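Local coordinates for protein glutathione S-transferase 2 (PDB 1TU7) that joins glutathione to electrophilic compounds and appears to play a central role in the detoxification system of the parasitic nematode Onchocerca volvulus, at residues F20-D23 with K27-D30; P16-L21 with K189-K194. All coordinates share one frame; numbering follows the deposited sequence.

Contact 1: residues F20-D23 with K27-D30; sequences FLVD and KFID
Leu21 and Val22 meet Phe28 without a polar bond across the contact, but the helix end that carries them is secured next door at Asp23, whose OD1 is gripped both by a salt bridge from Arg185 NH2 and by a hydrogen bond with Tyr152 OH. What joins the two segments is one aromatic ring. The methyl Leu21 CD1 sits over the centre of one face of the Phe28 ring, 3.7 Å from its centroid and 11° off the normal, a clear CH-pi contact. Leu21 CB stands above the same face but beyond the CD1-CE1 side of the ring, 3.6 Å from Phe28 CD1. This is the return of a beta-alpha-beta unit in the thioredoxin-like N-terminal domain: helix 15-23 ends, a short connection turns the chain back, and strand 29-33 runs parallel to strand 3-8. With chi1 at 72°, Phe28 CG sits in the cleft between its own N and carbonyl carbon, and the ring faces the helix. Val22 plays a different part, its CG2 approaching the edge of the same ring, near its plane, with Phe28 CE1 4.1 Å away. Tyr3 and Leu5 of strand 3-8 also pack on Phe28, while Leu70 of helix 63-73 touches Leu21.

Contact 2: residues P16-L21 with K189-K194; sequences PIRLFL and KEYCEK
Tyr191 reaches from helix 186-197 to Leu19 and Arg18 of helix 15-23, and in doing so illustrates how a glutathione transferase ties its thioredoxin-like N-terminal domain to its all-helical C-terminal domain. The two backbones stay well apart, with the CA atoms of Leu19 and Tyr191 8.5 Å from each other, and the phenol side chain spans the interval. With CG anti to the backbone N (chi1 172°), Tyr191 extends its ring towards the partner helix.

The apolar part of the contact belongs to Leu19. Its CA-CB bond does not aim at helix 186-197, yet the end of the side chain swings closer, and the methyl CD2 lies 3.8 Å from Tyr191 CE1 and 3.9 Å from Tyr191 CD1. The methyl approaches the CD1-CE1 bond of the ring obliquely, and the two side chains cross at about a right angle. Phe155 of helix 149-164 packs against Leu19 and also against Cys192, adding a third helix to this buried junction.

Among the polar groups, Glu15, one turn earlier on helix 15-23, serves both side chains. Glu15 OE1 forms a salt bridge with Arg18 NH1, and its OE2 shares a hydrogen bond with Tyr191 OH, so a single carboxylate ties the two together. Backbone carbonyls take further guanidinium bonds: Ile10 O with Arg18 NH1 and Phe8 O with Arg18 NH2.

Between Arg18 and Tyr191 themselves there is van der Waals contact, the phenol oxygen OH resting 3.7 Å from Arg18 CD and 3.9 Å from Arg18 CB.

Overall arrangement
Contacts 1 and 2 use successive turns of helix 15-23, and their centres are about 8 Å apart. Contact 1 packs the helix on the chain leading into strand 29-33, and contact 2 packs it on helix 186-197 of the C-terminal domain. Arg18 connects them: its NE forms a 2.9 Å salt bridge with Asp30 OD2, and its CA lies 4.2 Å from Phe28 CZ. Val22 also links the two, with CG1 3.8 Å from Tyr191 CB. Neither contact touches glutathione, but the side chain of Arg18 is about 10 Å from the ligand and packs on that of Tyr7, a residue of the glutathione pocket; the side chain of Leu21 is about 14 Å from the ligand.

Contact 1: residues F20-D23 with K27-D30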
# COMPACT_ATOMS: atom_id res chain seq x y z
N PHE A 20 -16.36 5.86 -2.36
CA PHE A 20 -16.10 6.29 -3.74
C PHE A 20 -17.32 6.03 -4.63
O PHE A 20 -17.81 6.92 -5.29
CB PHE A 20 -14.84 5.59 -4.26
CG PHE A 20 -14.42 5.96 -5.66
CD1 PHE A 20 -13.17 6.50 -5.87
CD2 PHE A 20 -15.21 5.70 -6.76
CE1 PHE A 20 -12.73 6.81 -7.13
CE2 PHE A 20 -14.74 6.03 -8.04
CZ PHE A 20 -13.50 6.58 -8.21
N LEU A 21 -17.80 4.79 -4.60
CA LEU A 21 -18.88 4.35 -5.48
C LEU A 21 -20.16 5.10 -5.12
O LEU A 21 -20.86 5.57 -5.99
CB LEU A 21 -19.03 2.84 -5.35
CG LEU A 21 -17.88 2.00 -5.85
CD1 LEU A 21 -17.99 0.60 -5.37
CD2 LEU A 21 -17.82 2.01 -7.38
N VAL A 22 -20.44 5.22 -3.85
CA VAL A 22 -21.65 5.91 -3.40
C VAL A 22 -21.59 7.37 -3.81
O VAL A 22 -22.54 7.89 -4.38
CB VAL A 22 -21.84 5.78 -1.89
CG1 VAL A 22 -22.89 6.75 -1.40
CG2 VAL A 22 -22.26 4.36 -1.52
N ASP A 23 -20.49 8.05 -3.55
CA ASP A 23 -20.39 9.48 -3.83
C ASP A 23 -20.43 9.78 -5.31
O ASP A 23 -21.00 10.79 -5.73
CB ASP A 23 -19.12 10.04 -3.23
CG ASP A 23 -19.05 11.54 -3.35
OD1 ASP A 23 -18.13 12.04 -4.05
OD2 ASP A 23 -19.88 12.26 -2.77
N LYS A 27 -23.56 2.66 -9.33
CA LYS A 27 -24.35 1.62 -8.70
C LYS A 27 -23.59 0.32 -8.70
O LYS A 27 -22.94 -0.05 -9.68
CB LYS A 27 -25.70 1.47 -9.39
CG LYS A 27 -26.45 2.76 -9.58
CD LYS A 27 -26.76 3.44 -8.31
CE LYS A 27 -27.90 4.45 -8.60
NZ LYS A 27 -28.23 5.37 -7.51
N PHE A 28 -23.62 -0.35 -7.56
CA PHE A 28 -22.90 -1.59 -7.35
C PHE A 28 -23.62 -2.55 -6.41
O PHE A 28 -24.44 -2.14 -5.55
CB PHE A 28 -21.46 -1.31 -6.84
CG PHE A 28 -21.40 -0.81 -5.41
CD1 PHE A 28 -21.73 0.49 -5.10
CD2 PHE A 28 -20.95 -1.65 -4.40
CE1 PHE A 28 -21.65 0.94 -3.79
CE2 PHE A 28 -20.88 -1.21 -3.09
CZ PHE A 28 -21.22 0.10 -2.79
N ILE A 29 -23.30 -3.83 -6.55
CA ILE A 29 -23.71 -4.85 -5.59
C ILE A 29 -22.74 -4.80 -4.43
O ILE A 29 -21.55 -5.04 -4.61
CB ILE A 29 -23.73 -6.26 -6.20
CG1 ILE A 29 -24.78 -6.36 -7.32
CG2 ILE A 29 -24.01 -7.28 -5.14
CD1 ILE A 29 -24.49 -7.48 -8.26
N ASP A 30 -23.26 -4.44 -3.26
CA ASP A 30 -22.49 -4.46 -2.00
C ASP A 30 -22.61 -5.84 -1.40
O ASP A 30 -23.58 -6.13 -0.72
CB ASP A 30 -22.97 -3.34 -1.06
CG ASP A 30 -21.97 -3.05 0.02
OD1 ASP A 30 -22.35 -2.42 1.05
OD2 ASP A 30 -20.78 -3.36 -0.08

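Contact 2: residues P16-L21 with K189-K194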
# COMPACT_ATOMS: atom_id res chain seq x y z
N PRO A 16 -13.56 2.78 2.10
CA PRO A 16 -13.21 3.87 1.18
C PRO A 16 -13.69 3.61 -0.23
O PRO A 16 -14.02 4.57 -0.95
CB PRO A 16 -11.71 3.97 1.27
CG PRO A 16 -11.44 3.46 2.64
CD PRO A 16 -12.38 2.29 2.84
N ILE A 17 -13.69 2.34 -0.65
CA ILE A 17 -14.20 1.97 -1.98
C ILE A 17 -15.71 2.17 -2.05
O ILE A 17 -16.24 2.73 -3.00
CB ILE A 17 -13.78 0.56 -2.36
CG1 ILE A 17 -12.23 0.41 -2.36
CG2 ILE A 17 -14.39 0.18 -3.68
CD1 ILE A 17 -11.78 -1.01 -2.14
N ARG A 18 -16.43 1.69 -1.05
CA ARG A 18 -17.87 1.93 -0.99
C ARG A 18 -18.16 3.41 -1.05
O ARG A 18 -19.06 3.84 -1.76
CB ARG A 18 -18.43 1.35 0.30
CG ARG A 18 -18.41 -0.16 0.36
CD ARG A 18 -19.04 -0.68 1.58
NE ARG A 18 -18.93 -2.14 1.74
CZ ARG A 18 -18.44 -2.73 2.80
NH1 ARG A 18 -17.90 -2.05 3.78
NH2 ARG A 18 -18.44 -4.06 2.87
N LEU A 19 -17.41 4.22 -0.32
CA LEU A 19 -17.64 5.66 -0.29
C LEU A 19 -17.43 6.27 -1.67
O LEU A 19 -18.19 7.12 -2.09
CB LEU A 19 -16.75 6.34 0.75
CG LEU A 19 -17.09 6.03 2.21
CD1 LEU A 19 -15.95 6.33 3.16
CD2 LEU A 19 -18.35 6.80 2.63
N PHE A 20 -16.36 5.86 -2.36
CA PHE A 20 -16.10 6.29 -3.74
C PHE A 20 -17.32 6.03 -4.63
O PHE A 20 -17.81 6.92 -5.29
CB PHE A 20 -14.84 5.59 -4.26
CG PHE A 20 -14.42 5.96 -5.66
CD1 PHE A 20 -13.17 6.50 -5.87
CD2 PHE A 20 -15.21 5.70 -6.76
CE1 PHE A 20 -12.73 6.81 -7.13
CE2 PHE A 20 -14.74 6.03 -8.04
CZ PHE A 20 -13.50 6.58 -8.21
N LEU A 21 -17.80 4.79 -4.60
CA LEU A 21 -18.88 4.35 -5.48
C LEU A 21 -20.16 5.10 -5.12
O LEU A 21 -20.86 5.57 -5.99
CB LEU A 21 -19.03 2.84 -5.35
CG LEU A 21 -17.88 2.00 -5.85
CD1 LEU A 21 -17.99 0.60 -5.37
CD2 LEU A 21 -17.82 2.01 -7.38
N LYS A 189 -23.98 12.08 2.79
CA LYS A 189 -24.78 12.40 3.95
C LYS A 189 -25.83 11.33 4.13
O LYS A 189 -26.03 10.83 5.24
CB LYS A 189 -25.45 13.78 3.78
CG LYS A 189 -26.30 14.19 4.97
CD LYS A 189 -26.85 15.60 4.76
CE LYS A 189 -27.69 16.05 5.94
NZ LYS A 189 -28.23 17.42 5.68
N GLU A 190 -26.53 10.99 3.07
CA GLU A 190 -27.59 9.98 3.15
C GLU A 190 -27.02 8.60 3.52
O GLU A 190 -27.54 7.90 4.40
CB GLU A 190 -28.28 9.95 1.80
CG GLU A 190 -29.26 8.83 1.54
CD GLU A 190 -29.84 8.90 0.13
OE1 GLU A 190 -29.07 8.99 -0.88
OE2 GLU A 190 -31.08 8.89 0.02
N TYR A 191 -25.92 8.25 2.89
CA TYR A 191 -25.31 6.94 3.11
C TYR A 191 -24.84 6.82 4.55
O TYR A 191 -25.05 5.80 5.20
CB TYR A 191 -24.14 6.77 2.16
CG TYR A 191 -23.31 5.53 2.41
CD1 TYR A 191 -22.08 5.63 3.01
CD2 TYR A 191 -23.78 4.28 2.06
CE1 TYR A 191 -21.30 4.49 3.23
CE2 TYR A 191 -23.03 3.13 2.28
CZ TYR A 191 -21.79 3.24 2.86
OH TYR A 191 -21.07 2.08 3.08
N CYS A 192 -24.21 7.86 5.06
CA CYS A 192 -23.65 7.84 6.41
C CYS A 192 -24.76 7.79 7.45
O CYS A 192 -24.60 7.16 8.51
CB CYS A 192 -22.73 9.04 6.61
SG CYS A 192 -21.17 8.92 5.67
N GLU A 193 -25.89 8.44 7.19
CA GLU A 193 -27.04 8.36 8.10
C GLU A 193 -27.51 6.91 8.20
O GLU A 193 -27.77 6.39 9.30
CB GLU A 193 -28.20 9.26 7.62
CG GLU A 193 -28.04 10.74 7.90
CD GLU A 193 -28.95 11.66 7.09
OE1 GLU A 193 -29.05 12.86 7.47
OE2 GLU A 193 -29.56 11.23 6.08
N LYS A 194 -27.63 6.24 7.06
CA LYS A 194 -28.09 4.87 7.05
C LYS A 194 -27.08 3.93 7.67
O LYS A 194 -27.42 2.98 8.37
CB LYS A 194 -28.45 4.45 5.65
CG LYS A 194 -29.71 5.16 5.16
CD LYS A 194 -29.94 4.95 3.69
CE LYS A 194 -31.16 5.77 3.25
NZ LYS A 194 -32.42 5.27 3.87